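Local coordinates for glyoxalase family protein (Bacillus cereus, PDB 1ZSW) that is of unknown function but binds a zinc ion and belongs to the glyoxalase, or vicinal oxygen chelate, superfamily of metalloproteins, at residues S35-N40 against R241-H246; H46-V51 against F143-G148; M68-Y73 against E83-E88; G93-G98 against P235-G240; A101-G106 against G148-L153. All blocks are in the same frame, centred on the assembly; numbering follows the deposited sequence. Where two conformers were deposited one is given.

How the interactions relate
Interaction 1 is central. It pairs strands 31-38 and 244-251 in the sheet beside the zinc ion and supplies the metal ligand H246. Interaction 3 extends the same sheet: S85 OG meets S35 OG at 2.6 Å, and the S85 side chain lies about 6 Å from zinc (nearest atoms). Interaction 2 joins interaction 1 through E147, whose OE1 forms a salt bridge with R241 NE at 2.7 Å. Interaction 4 is a surface contact that continues interaction 1: T95 OG1 lies 2.7 Å from R241 O. Interaction 5, in the second sheet, shares G148 with interaction 2, and its L149 and I102 pack on I244. The I105 side chain is about 12 Å from zinc (nearest atoms).

Interaction 1. Residues S35-N40 against R241-H246; sequences SMVTKN and RGSIHH. With ZN (zinc ion), chain B.
S35 packs on the ring of the zinc ligand H246. Its CB sits over one ring face, 3.3 Å from H246 CE1. H246 CG stands between its backbone N and carbonyl carbon (chi1 64°), the ring against S35 CB. H246 NE2 binds the zinc ion at 2.1 Å, and H33 and E294 bind the same metal. On the far side of the imidazole, H246 ND1 donates to H245 ND1 at 2.8 Å, almost straight at 174°. Each nitrogen lies in the ring plane of the other. S35 OG has no bond to the ring but is hydrogen-bonded to S85 OG. Behind them the backbones pair antiparallel. S35 N donates to H246 O at 3.1 Å. S35 O accepts a hydrogen bond from H245 N at 2.7 Å and, more weakly, from H246 N. Two residues thus face one, a classic beta bulge. V37 N donates to S243 O at 3.0 Å and G242 N to V37 O at 2.8 Å. M36 and I244 run side by side, with M36 CG 3.8 Å from I244 CG1. Further out the K39 chain lies over a face of the R241 guanidinium. R241 NE is salt-bridged to E147, while K39 NZ bonds to the carbonyls of P90 and V92. With the zinc ion on NE2 and H245 on ND1, the H246 ring is held at both nitrogens, which should fix its rotation.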
# COMPACT_ATOMS: atom_id res chain seq x y z
N SER A 35 -1.49 4.39 -0.23
CA SER A 35 -2.18 5.53 -0.86
C SER A 35 -1.23 6.67 -1.15
O SER A 35 -0.41 6.97 -0.30
CB SER A 35 -3.34 6.02 0.01
OG SER A 35 -4.30 4.94 0.04
N MET A 36 -1.43 7.31 -2.30
CA MET A 36 -0.49 8.28 -2.91
C MET A 36 -1.25 9.47 -3.45
O MET A 36 -2.48 9.48 -3.52
CB MET A 36 0.20 7.60 -4.11
CG MET A 36 1.36 6.65 -3.78
SD MET A 36 0.87 5.10 -3.00
CE MET A 36 0.11 4.26 -4.38
N VAL A 37 -0.50 10.51 -3.81
CA VAL A 37 -1.06 11.70 -4.44
C VAL A 37 -0.58 11.78 -5.88
O VAL A 37 0.62 11.63 -6.13
CB VAL A 37 -0.59 12.93 -3.66
CG1 VAL A 37 -1.00 14.25 -4.38
CG2 VAL A 37 -1.17 12.91 -2.23
N THR A 38 -1.53 12.01 -6.80
CA THR A 38 -1.26 12.26 -8.23
C THR A 38 -1.79 13.63 -8.62
O THR A 38 -2.76 14.11 -8.05
CB THR A 38 -1.86 11.17 -9.16
OG1 THR A 38 -1.43 11.39 -10.52
CG2 THR A 38 -3.38 11.16 -9.15
N LYS A 39 -1.12 14.26 -9.59
CA LYS A 39 -1.60 15.54 -10.10
C LYS A 39 -2.62 15.36 -11.23
O LYS A 39 -3.41 16.28 -11.53
CB LYS A 39 -0.40 16.33 -10.64
CG LYS A 39 -0.70 17.80 -10.84
CD LYS A 39 0.54 18.54 -11.31
CE LYS A 39 0.20 19.98 -11.69
NZ LYS A 39 -0.16 20.87 -10.54
N ASN A 40 -2.60 14.19 -11.89
CA ASN A 40 -3.35 14.02 -13.15
C ASN A 40 -3.90 12.61 -13.27
O ASN A 40 -3.15 11.70 -13.51
CB ASN A 40 -2.44 14.33 -14.34
CG ASN A 40 -3.20 14.37 -15.67
OD1 ASN A 40 -3.59 13.35 -16.22
ND2 ASN A 40 -3.42 15.58 -16.17
N ARG A 241 3.05 15.77 -5.69
CA ARG A 241 2.69 14.70 -6.61
C ARG A 241 3.72 13.59 -6.48
O ARG A 241 4.93 13.86 -6.27
CB ARG A 241 2.58 15.25 -8.05
CG ARG A 241 3.92 15.56 -8.66
CD ARG A 241 3.82 16.30 -10.01
NE ARG A 241 3.04 15.56 -10.98
CZ ARG A 241 2.96 15.84 -12.28
NH1 ARG A 241 2.18 15.10 -13.08
NH2 ARG A 241 3.66 16.85 -12.79
N GLY A 242 3.26 12.34 -6.52
CA GLY A 242 4.23 11.25 -6.46
C GLY A 242 4.60 10.90 -5.02
O GLY A 242 5.41 9.99 -4.82
N SER A 243 3.97 11.55 -4.05
CA SER A 243 4.24 11.23 -2.66
C SER A 243 3.33 10.10 -2.20
O SER A 243 2.26 9.88 -2.76
CB SER A 243 4.02 12.45 -1.74
OG SER A 243 2.67 12.92 -1.76
N ILE A 244 3.81 9.38 -1.19
CA ILE A 244 3.05 8.34 -0.53
C ILE A 244 2.49 8.90 0.78
O ILE A 244 3.24 9.35 1.65
CB ILE A 244 3.91 7.08 -0.28
CG1 ILE A 244 4.46 6.50 -1.59
CG2 ILE A 244 3.06 6.03 0.45
CD1 ILE A 244 5.71 5.59 -1.44
N HIS A 245 1.16 8.86 0.91
CA HIS A 245 0.47 9.51 1.99
C HIS A 245 0.40 8.62 3.25
O HIS A 245 0.66 9.08 4.34
CB HIS A 245 -0.92 9.95 1.53
CG HIS A 245 -1.71 10.64 2.58
ND1 HIS A 245 -2.63 9.98 3.36
CD2 HIS A 245 -1.70 11.92 3.02
CE1 HIS A 245 -3.18 10.82 4.21
NE2 HIS A 245 -2.62 12.01 4.03
N HIS A 246 0.12 7.34 3.05
CA HIS A 246 0.08 6.38 4.19
C HIS A 246 0.18 4.95 3.71
O HIS A 246 -0.10 4.63 2.56
CB HIS A 246 -1.23 6.55 5.06
CG HIS A 246 -2.50 6.25 4.34
ND1 HIS A 246 -3.20 7.23 3.65
CD2 HIS A 246 -3.25 5.13 4.28
CE1 HIS A 246 -4.29 6.68 3.13
NE2 HIS A 246 -4.34 5.40 3.48
ZN ZN B . -6.06 4.23 3.39

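Interaction 2. Residues H46-V51 against F143-G148; sequences HFYKNV and FEDAEG
D145, the first residue of an Asx turn, meets F47 and Y48 of helix 41-51. Y48 OH donates to D145 OD2 at 2.7 Å. The hydroxyl comes from above the carboxylate plane, 37° out of it, while OD2 lies at the edge of the tyrosine ring. D145 CB rests over a face of the F47 ring, 3.9 Å from its centroid, as a CH-pi contact. The turn joins strand 138-144 to strand 150-155, and is also a type I beta turn from D145 to G148. D145 CG stands between its own backbone N and carbonyl carbon (chi1 77°). From there OD1 accepts a hydrogen bond from E147 N at 2.9 Å and another from the backbone N of L149. The contact links the helix that follows strand 31-38 to the hairpin of strands 138-144 and 150-155. F47 also touches F143 just before the turn. The two rings meet edge to edge, with F47 CZ 4.0 Å from F143 CE1.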
# COMPACT_ATOMS: atom_id res chain seq x y z
N HIS A 46 -3.50 5.81 -17.06
CA HIS A 46 -2.78 5.18 -18.13
C HIS A 46 -1.62 4.35 -17.56
O HIS A 46 -1.43 3.19 -17.93
CB HIS A 46 -2.28 6.18 -19.17
CG HIS A 46 -1.50 5.52 -20.26
ND1 HIS A 46 -2.10 4.78 -21.25
CD2 HIS A 46 -0.16 5.45 -20.47
CE1 HIS A 46 -1.16 4.28 -22.04
NE2 HIS A 46 0.02 4.68 -21.60
N PHE A 47 -0.88 4.91 -16.62
CA PHE A 47 0.27 4.18 -16.12
C PHE A 47 -0.07 2.93 -15.34
O PHE A 47 0.50 1.84 -15.61
CB PHE A 47 1.13 5.10 -15.23
CG PHE A 47 2.45 4.51 -14.89
CD1 PHE A 47 3.50 4.53 -15.80
CD2 PHE A 47 2.65 3.91 -13.66
CE1 PHE A 47 4.74 3.97 -15.47
CE2 PHE A 47 3.88 3.35 -13.30
CZ PHE A 47 4.94 3.40 -14.21
N TYR A 48 -1.01 3.04 -14.39
CA TYR A 48 -1.25 1.90 -13.48
C TYR A 48 -2.10 0.80 -14.12
O TYR A 48 -1.93 -0.37 -13.83
CB TYR A 48 -1.79 2.37 -12.08
CG TYR A 48 -0.64 3.06 -11.40
CD1 TYR A 48 -0.44 4.43 -11.58
CD2 TYR A 48 0.32 2.31 -10.74
CE1 TYR A 48 0.72 5.09 -11.04
CE2 TYR A 48 1.46 2.94 -10.20
CZ TYR A 48 1.65 4.31 -10.37
OH TYR A 48 2.80 4.89 -9.85
N LYS A 49 -2.99 1.20 -15.02
CA LYS A 49 -3.85 0.23 -15.70
C LYS A 49 -3.21 -0.23 -17.01
O LYS A 49 -2.98 -1.40 -17.19
CB LYS A 49 -5.24 0.83 -15.93
CG LYS A 49 -6.19 -0.12 -16.64
CD LYS A 49 -7.61 0.46 -16.69
CE LYS A 49 -7.65 1.71 -17.55
NZ LYS A 49 -7.52 1.42 -19.01
N ASN A 50 -2.89 0.70 -17.90
CA ASN A 50 -2.40 0.27 -19.22
C ASN A 50 -0.96 -0.22 -19.22
O ASN A 50 -0.66 -1.24 -19.84
CB ASN A 50 -2.64 1.36 -20.27
CG ASN A 50 -4.12 1.64 -20.44
OD1 ASN A 50 -4.57 2.78 -20.34
ND2 ASN A 50 -4.90 0.58 -20.63
N VAL A 51 -0.07 0.47 -18.50
CA VAL A 51 1.35 0.07 -18.53
C VAL A 51 1.60 -1.04 -17.53
O VAL A 51 2.14 -2.09 -17.86
CB VAL A 51 2.29 1.28 -18.31
CG1 VAL A 51 3.78 0.83 -18.32
CG2 VAL A 51 2.02 2.38 -19.37
N PHE A 143 11.89 0.95 -10.66
CA PHE A 143 11.35 1.86 -11.66
C PHE A 143 10.61 3.04 -11.00
O PHE A 143 10.45 3.06 -9.78
CB PHE A 143 10.44 1.11 -12.67
CG PHE A 143 9.15 0.58 -12.07
CD1 PHE A 143 7.97 1.24 -12.35
CD2 PHE A 143 9.12 -0.58 -11.33
CE1 PHE A 143 6.74 0.75 -11.86
CE2 PHE A 143 7.90 -1.09 -10.80
CZ PHE A 143 6.71 -0.41 -11.10
N GLU A 144 10.25 4.04 -11.79
CA GLU A 144 9.52 5.22 -11.29
C GLU A 144 8.40 5.58 -12.24
O GLU A 144 8.52 5.40 -13.46
CB GLU A 144 10.44 6.42 -11.16
CG GLU A 144 11.58 6.24 -10.24
CD GLU A 144 12.38 7.53 -9.98
OE1 GLU A 144 11.96 8.64 -10.37
OE2 GLU A 144 13.44 7.38 -9.36
N ASP A 145 7.32 6.13 -11.70
CA ASP A 145 6.35 6.75 -12.57
C ASP A 145 6.78 8.16 -12.95
O ASP A 145 7.83 8.65 -12.48
CB ASP A 145 4.89 6.64 -12.04
CG ASP A 145 4.57 7.60 -10.95
OD1 ASP A 145 5.37 8.52 -10.63
OD2 ASP A 145 3.45 7.43 -10.37
N ALA A 146 6.00 8.81 -13.79
CA ALA A 146 6.36 10.15 -14.29
C ALA A 146 6.37 11.25 -13.22
O ALA A 146 6.91 12.34 -13.44
CB ALA A 146 5.41 10.54 -15.42
N GLU A 147 5.76 10.96 -12.06
CA GLU A 147 5.62 11.91 -10.96
C GLU A 147 6.71 11.74 -9.89
O GLU A 147 6.69 12.42 -8.84
CB GLU A 147 4.25 11.70 -10.32
CG GLU A 147 3.14 11.90 -11.37
CD GLU A 147 1.80 12.21 -10.77
OE1 GLU A 147 1.38 13.39 -10.78
OE2 GLU A 147 1.17 11.24 -10.33
N GLY A 148 7.61 10.80 -10.13
CA GLY A 148 8.72 10.58 -9.21
C GLY A 148 8.42 9.56 -8.12
O GLY A 148 9.20 9.43 -7.19

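Interaction 3. Residues M68-Y73 against E83-E88; sequences MYHLFY and ELSFFE
H70 and F87 form a non-hydrogen-bonded pair in the antiparallel beta hairpin of strands 69-74 and 83-88. This hairpin is part of the zinc-side sheet, where strand 83-88 lies next to strand 31-38 and strand 69-74 next to strand 55-62. The two rings stack face to face, with the H70 and F87 centroids 3.9 Å apart and the planes at 20°. The H70 side chain leaves with CG anti to the backbone N (chi1 -168°), which lays it alongside F87. At its edge H70 NE2 shares a hydrogen bond of 2.8 Å with S85 OG, itself a partner of S35. M68 SD approaches the F87 ring obliquely, 5.1 Å from its centroid, as a Met-aromatic contact. The opposite side of the hairpin carries L71, Y73, L84 and F86. There Y73 and F86 cross at about a right angle, with Y73 CE1 3.7 Å from F86 CD2. L71 N donates to F86 O and F86 N to L71 O, and Y73 and L84 repeat the exchange. At the open end of the pairing a water accepts from Y69 N at 3.0 Å and donates to E88 O at 2.9 Å and E88 OE2 at 2.6 Å.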
# COMPACT_ATOMS: atom_id res chain seq x y z
N MET A 68 -12.48 15.57 -4.92
CA MET A 68 -11.21 15.00 -5.32
C MET A 68 -11.40 13.54 -5.73
O MET A 68 -11.95 12.79 -4.95
CB MET A 68 -10.31 15.06 -4.08
CG MET A 68 -8.97 14.48 -4.21
SD MET A 68 -8.10 14.69 -2.65
CE MET A 68 -8.27 16.45 -2.27
N TYR A 69 -10.93 13.15 -6.93
CA TYR A 69 -10.94 11.73 -7.31
C TYR A 69 -10.07 10.92 -6.37
O TYR A 69 -9.02 11.39 -5.90
CB TYR A 69 -10.40 11.51 -8.72
CG TYR A 69 -11.39 11.56 -9.90
CD1 TYR A 69 -11.21 12.46 -10.94
CD2 TYR A 69 -12.46 10.67 -9.97
CE1 TYR A 69 -12.09 12.49 -12.02
CE2 TYR A 69 -13.35 10.69 -11.05
CZ TYR A 69 -13.15 11.59 -12.07
OH TYR A 69 -14.03 11.61 -13.14
N HIS A 70 -10.51 9.70 -6.12
CA HIS A 70 -9.76 8.69 -5.42
C HIS A 70 -9.85 7.42 -6.28
O HIS A 70 -10.92 6.84 -6.47
CB HIS A 70 -10.28 8.47 -3.98
CG HIS A 70 -9.39 7.65 -3.11
ND1 HIS A 70 -9.79 7.14 -1.89
CD2 HIS A 70 -8.12 7.21 -3.30
CE1 HIS A 70 -8.79 6.46 -1.35
NE2 HIS A 70 -7.77 6.48 -2.19
N LEU A 71 -8.72 7.00 -6.87
CA LEU A 71 -8.70 5.86 -7.77
C LEU A 71 -7.93 4.68 -7.16
O LEU A 71 -6.84 4.87 -6.59
CB LEU A 71 -8.02 6.27 -9.09
CG LEU A 71 -8.43 7.59 -9.74
CD1 LEU A 71 -7.67 7.69 -11.03
CD2 LEU A 71 -9.93 7.62 -10.02
N PHE A 72 -8.52 3.47 -7.15
CA PHE A 72 -7.81 2.29 -6.64
C PHE A 72 -7.50 1.40 -7.83
O PHE A 72 -8.31 1.27 -8.78
CB PHE A 72 -8.65 1.42 -5.67
CG PHE A 72 -8.91 2.02 -4.31
CD1 PHE A 72 -9.87 3.01 -4.15
CD2 PHE A 72 -8.25 1.52 -3.17
CE1 PHE A 72 -10.16 3.53 -2.88
CE2 PHE A 72 -8.53 2.04 -1.89
CZ PHE A 72 -9.48 3.05 -1.75
N TYR A 73 -6.30 0.81 -7.77
CA TYR A 73 -5.84 -0.25 -8.68
C TYR A 73 -5.44 -1.48 -7.86
O TYR A 73 -4.96 -1.36 -6.73
CB TYR A 73 -4.62 0.26 -9.46
CG TYR A 73 -4.87 1.58 -10.17
CD1 TYR A 73 -4.57 2.81 -9.54
CD2 TYR A 73 -5.47 1.62 -11.46
CE1 TYR A 73 -4.79 4.03 -10.16
CE2 TYR A 73 -5.72 2.86 -12.09
CZ TYR A 73 -5.37 4.05 -11.42
OH TYR A 73 -5.56 5.28 -11.98
N GLU A 83 -3.78 -3.37 -3.35
CA GLU A 83 -4.40 -2.10 -3.64
C GLU A 83 -3.41 -0.94 -3.57
O GLU A 83 -2.84 -0.69 -2.49
CB GLU A 83 -5.47 -1.83 -2.56
CG GLU A 83 -6.52 -2.94 -2.41
CD GLU A 83 -7.39 -2.76 -1.17
OE1 GLU A 83 -7.45 -1.63 -0.63
OE2 GLU A 83 -8.01 -3.75 -0.73
N LEU A 84 -3.24 -0.23 -4.70
CA LEU A 84 -2.55 1.07 -4.74
C LEU A 84 -3.62 2.09 -5.04
O LEU A 84 -4.35 1.95 -6.02
CB LEU A 84 -1.48 1.12 -5.84
CG LEU A 84 -0.40 0.04 -6.01
CD1 LEU A 84 0.89 0.64 -6.63
CD2 LEU A 84 -0.07 -0.79 -4.79
N SER A 85 -3.73 3.09 -4.20
CA SER A 85 -4.75 4.11 -4.47
C SER A 85 -4.11 5.49 -4.57
O SER A 85 -3.02 5.73 -4.02
CB SER A 85 -5.82 4.05 -3.40
OG SER A 85 -5.50 4.91 -2.32
N PHE A 86 -4.77 6.38 -5.32
CA PHE A 86 -4.25 7.71 -5.60
C PHE A 86 -5.35 8.73 -5.46
O PHE A 86 -6.45 8.51 -5.98
CB PHE A 86 -3.75 7.75 -7.06
CG PHE A 86 -2.54 6.91 -7.30
CD1 PHE A 86 -1.28 7.52 -7.25
CD2 PHE A 86 -2.63 5.53 -7.57
CE1 PHE A 86 -0.15 6.78 -7.42
CE2 PHE A 86 -1.43 4.75 -7.79
CZ PHE A 86 -0.22 5.42 -7.72
N PHE A 87 -5.05 9.83 -4.78
CA PHE A 87 -5.94 11.01 -4.70
C PHE A 87 -5.44 11.93 -5.78
O PHE A 87 -4.25 12.24 -5.81
CB PHE A 87 -5.78 11.68 -3.33
CG PHE A 87 -6.24 10.81 -2.20
CD1 PHE A 87 -5.31 10.10 -1.43
CD2 PHE A 87 -7.60 10.68 -1.93
CE1 PHE A 87 -5.75 9.27 -0.38
CE2 PHE A 87 -8.04 9.85 -0.89
CZ PHE A 87 -7.11 9.16 -0.13
N GLU A 88 -6.34 12.39 -6.65
CA GLU A 88 -5.94 13.34 -7.68
C GLU A 88 -6.09 14.74 -7.14
O GLU A 88 -7.19 15.14 -6.77
CB GLU A 88 -6.77 13.21 -8.97
CG GLU A 88 -6.26 14.23 -10.03
CD GLU A 88 -7.26 14.51 -11.17
OE1 GLU A 88 -6.84 14.56 -12.35
OE2 GLU A 88 -8.45 14.68 -10.89
O HOH W 1 -9.47 15.13 -8.56

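Interaction 4. Residues G93-G98 against P235-G240; sequences GRTYRG and PTEKPG
E237 reaches across to T95, Y96 and G98. CG is anti to the backbone N (chi1 164°), and the extended chain then passes Y96 O and T95. E237 CB lies 3.6 Å from G98 N, and E237 CG 3.5 Å from Y96 O. E237 CD packs on the T95 methyl, 3.8 Å from T95 CG2. At the tip, E237 OE1 accepts a water proton at 2.6 Å. The same water accepts a hydrogen bond from G98 N at 2.9 Å, so it links the carboxylate to the opposite backbone. Next to E237, K238 N donates to Y96 O and Y96 N to K238 O, both at 2.9 Å, a single antiparallel bridge between two loops. T95 OG1 accepts a hydrogen bond from G240 N at 2.9 Å. The loops before strands 101-109 and 244-251 meet at the protein surface. Two of the three direct hydrogen bonds are main-chain; the third uses the T95 hydroxyl. Bonded to R241 O as well, that hydroxyl should have little freedom to turn.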
# COMPACT_ATOMS: atom_id res chain seq x y z
N GLY A 93 1.94 20.56 -6.16
CA GLY A 93 3.32 20.75 -6.63
C GLY A 93 4.15 19.48 -6.65
O GLY A 93 3.63 18.34 -6.48
N ARG A 94 5.45 19.63 -6.91
CA ARG A 94 6.33 18.49 -6.96
C ARG A 94 6.61 18.03 -5.53
O ARG A 94 6.39 18.78 -4.57
CB ARG A 94 7.66 18.85 -7.63
CG ARG A 94 8.38 20.01 -6.91
CD ARG A 94 9.85 20.14 -7.38
NE ARG A 94 10.56 18.87 -7.27
CZ ARG A 94 11.77 18.71 -6.75
NH1 ARG A 94 12.47 19.75 -6.33
NH2 ARG A 94 12.29 17.49 -6.69
N THR A 95 7.04 16.78 -5.41
CA THR A 95 7.63 16.28 -4.17
C THR A 95 9.10 16.68 -4.11
O THR A 95 9.85 16.49 -5.08
CB THR A 95 7.54 14.74 -4.11
OG1 THR A 95 6.17 14.38 -3.90
CG2 THR A 95 8.33 14.19 -2.97
N TYR A 96 9.49 17.23 -2.97
CA TYR A 96 10.91 17.39 -2.65
C TYR A 96 11.30 16.21 -1.78
O TYR A 96 10.84 16.11 -0.64
CB TYR A 96 11.13 18.71 -1.91
CG TYR A 96 10.80 19.95 -2.73
CD1 TYR A 96 9.50 20.43 -2.82
CD2 TYR A 96 11.81 20.63 -3.41
CE1 TYR A 96 9.20 21.56 -3.58
CE2 TYR A 96 11.52 21.75 -4.18
CZ TYR A 96 10.21 22.21 -4.25
OH TYR A 96 9.94 23.33 -5.01
N ARG A 97 12.14 15.32 -2.32
CA ARG A 97 12.58 14.13 -1.59
C ARG A 97 13.29 14.46 -0.28
O ARG A 97 13.89 15.53 -0.13
CB ARG A 97 13.39 13.16 -2.44
CG ARG A 97 12.60 12.62 -3.63
CD ARG A 97 13.43 11.69 -4.48
NE ARG A 97 12.54 11.10 -5.49
CZ ARG A 97 12.94 10.39 -6.54
NH1 ARG A 97 14.24 10.15 -6.75
NH2 ARG A 97 12.01 9.90 -7.37
N GLY A 98 13.19 13.54 0.67
CA GLY A 98 13.91 13.69 1.92
C GLY A 98 13.54 12.56 2.86
O GLY A 98 13.14 11.48 2.40
N PRO A 235 16.96 17.02 5.30
CA PRO A 235 15.61 17.56 5.37
C PRO A 235 14.55 16.48 5.25
O PRO A 235 14.73 15.49 4.56
CB PRO A 235 15.49 18.42 4.12
CG PRO A 235 16.89 18.62 3.65
CD PRO A 235 17.67 17.48 4.09
N THR A 236 13.42 16.77 5.88
CA THR A 236 12.25 15.92 5.76
C THR A 236 11.66 16.13 4.38
O THR A 236 11.67 17.25 3.79
CB THR A 236 11.22 16.31 6.84
OG1 THR A 236 11.76 16.01 8.13
CG2 THR A 236 9.94 15.53 6.70
N GLU A 237 11.14 15.04 3.81
CA GLU A 237 10.44 15.17 2.53
C GLU A 237 9.31 16.17 2.59
O GLU A 237 8.55 16.23 3.57
CB GLU A 237 9.86 13.80 2.12
CG GLU A 237 8.79 13.87 1.02
CD GLU A 237 8.44 12.51 0.42
OE1 GLU A 237 9.33 11.82 -0.14
OE2 GLU A 237 7.23 12.20 0.51
N LYS A 238 9.18 16.97 1.52
CA LYS A 238 8.05 17.87 1.37
C LYS A 238 7.14 17.25 0.30
O LYS A 238 7.44 17.29 -0.88
CB LYS A 238 8.52 19.28 0.91
CG LYS A 238 9.42 19.98 1.91
CD LYS A 238 10.32 20.98 1.17
CE LYS A 238 10.88 22.04 2.11
NZ LYS A 238 11.82 22.95 1.37
N PRO A 239 6.05 16.62 0.73
CA PRO A 239 5.30 15.83 -0.22
C PRO A 239 4.45 16.64 -1.19
O PRO A 239 3.81 17.60 -0.80
CB PRO A 239 4.35 15.02 0.68
CG PRO A 239 4.21 15.82 1.90
CD PRO A 239 5.50 16.56 2.10
N GLY A 240 4.41 16.16 -2.42
CA GLY A 240 3.51 16.68 -3.46
C GLY A 240 3.06 15.54 -4.37
O GLY A 240 2.77 14.45 -3.90
O HOH W 2 12.95 17.98 1.32
O HOH W 3 11.87 11.11 -0.09

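Interaction 5. Residues A101-G106 against G148-L153; sequences AITRIG and GLRLVL
T103 O and R150 hold a water between them. The water donates to T103 O at 2.7 Å and accepts hydrogen bonds from R150 N at 3.0 Å and R150 NE at 2.9 Å. T103 O also lies over a face of the R150 guanidinium, 3.3 Å above its plane and toward the rim. It makes no direct hydrogen bond with NE. The R150 chain bends at chi3 (-84°) and runs beside the T103 side chain, with NH2 3.7 Å from T103 CG2. T103 OG1 turns to E185 and T187 of strand 180-188. T103 and R104 both face E185 there, a classic beta bulge. Past the water the strands pair in parallel. I105 N donates to R150 O at 3.1 Å and V152 N to I105 O at 2.9 Å. Strand 101-109, helix 112-124 and the strands up to 150-155 follow the beta-alpha-beta-beta-beta order of a glyoxalase module, in which the first and last strands are parallel neighbours. On the face of I105 and L151 the side chains are apolar. I105 CD1 meets L149 CD2 at 3.8 Å, the two side chains crossing at about a right angle. I105 and L149 also touch M36 and I244 of the zinc-side sheet.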
# COMPACT_ATOMS: atom_id res chain seq x y z
N ALA A 101 9.54 9.81 5.60
CA ALA A 101 8.54 9.58 4.54
C ALA A 101 8.54 8.11 4.15
O ALA A 101 9.52 7.38 4.33
CB ALA A 101 8.88 10.40 3.33
N ILE A 102 7.38 7.63 3.70
CA ILE A 102 7.31 6.31 3.01
C ILE A 102 7.86 6.57 1.62
O ILE A 102 7.40 7.48 0.92
CB ILE A 102 5.82 5.83 2.96
CG1 ILE A 102 5.25 5.86 4.38
CG2 ILE A 102 5.76 4.44 2.30
CD1 ILE A 102 3.69 5.80 4.33
N THR A 103 8.86 5.78 1.20
CA THR A 103 9.64 6.16 0.02
C THR A 103 9.67 5.17 -1.16
O THR A 103 10.13 5.55 -2.22
CB THR A 103 11.11 6.55 0.40
OG1 THR A 103 11.65 5.49 1.20
CG2 THR A 103 11.13 7.90 1.16
N ARG A 104 9.22 3.93 -1.00
CA ARG A 104 9.27 2.97 -2.13
C ARG A 104 8.22 1.90 -1.97
O ARG A 104 8.02 1.39 -0.84
CB ARG A 104 10.66 2.31 -2.23
CG ARG A 104 10.95 1.71 -3.60
CD ARG A 104 12.25 0.91 -3.66
NE ARG A 104 13.41 1.53 -2.99
CZ ARG A 104 14.33 2.28 -3.61
NH1 ARG A 104 14.23 2.55 -4.91
NH2 ARG A 104 15.34 2.79 -2.91
N ILE A 105 7.56 1.56 -3.09
CA ILE A 105 6.57 0.50 -3.10
C ILE A 105 7.12 -0.72 -3.82
O ILE A 105 7.39 -0.66 -5.01
CB ILE A 105 5.30 0.93 -3.85
CG1 ILE A 105 4.81 2.27 -3.34
CG2 ILE A 105 4.20 -0.15 -3.69
CD1 ILE A 105 3.64 2.82 -4.20
N GLY A 106 7.26 -1.82 -3.09
CA GLY A 106 7.66 -3.11 -3.67
C GLY A 106 6.44 -3.85 -4.21
O GLY A 106 5.41 -3.93 -3.55
N GLY A 148 7.61 10.80 -10.13
CA GLY A 148 8.72 10.58 -9.21
C GLY A 148 8.42 9.56 -8.12
O GLY A 148 9.20 9.43 -7.19
N LEU A 149 7.29 8.88 -8.22
CA LEU A 149 7.03 7.77 -7.30
C LEU A 149 7.97 6.62 -7.59
O LEU A 149 8.06 6.16 -8.74
CB LEU A 149 5.55 7.32 -7.38
CG LEU A 149 5.22 6.13 -6.45
CD1 LEU A 149 5.30 6.53 -5.00
CD2 LEU A 149 3.75 5.68 -6.74
N ARG A 150 8.63 6.11 -6.54
CA ARG A 150 9.59 5.04 -6.68
C ARG A 150 8.95 3.72 -6.36
O ARG A 150 8.33 3.57 -5.28
CB ARG A 150 10.83 5.29 -5.79
CG ARG A 150 11.62 6.54 -6.25
CD ARG A 150 12.56 7.00 -5.13
NE ARG A 150 11.86 7.85 -4.16
CZ ARG A 150 12.44 8.36 -3.07
NH1 ARG A 150 13.72 8.11 -2.81
NH2 ARG A 150 11.74 9.13 -2.26
N LEU A 151 9.08 2.78 -7.31
CA LEU A 151 8.61 1.40 -7.16
C LEU A 151 9.69 0.37 -7.48
O LEU A 151 10.73 0.70 -8.05
CB LEU A 151 7.36 1.15 -8.06
CG LEU A 151 6.21 2.14 -7.88
CD1 LEU A 151 6.22 3.19 -8.98
CD2 LEU A 151 4.85 1.39 -7.90
N VAL A 152 9.49 -0.85 -7.03
CA VAL A 152 10.46 -1.90 -7.33
C VAL A 152 9.74 -3.23 -7.53
O VAL A 152 8.93 -3.64 -6.69
CB VAL A 152 11.59 -1.98 -6.26
CG1 VAL A 152 11.05 -2.33 -4.86
CG2 VAL A 152 12.65 -3.04 -6.65
N LEU A 153 10.02 -3.88 -8.66
CA LEU A 153 9.51 -5.21 -8.88
C LEU A 153 10.40 -6.24 -8.18
O LEU A 153 11.64 -6.14 -8.24
CB LEU A 153 9.40 -5.52 -10.37
CG LEU A 153 8.59 -4.59 -11.23
CD1 LEU A 153 8.67 -5.06 -12.67
CD2 LEU A 153 7.10 -4.59 -10.79
O HOH W 4 9.03 7.44 -3.88
O HOH W 5 12.63 2.70 -7.46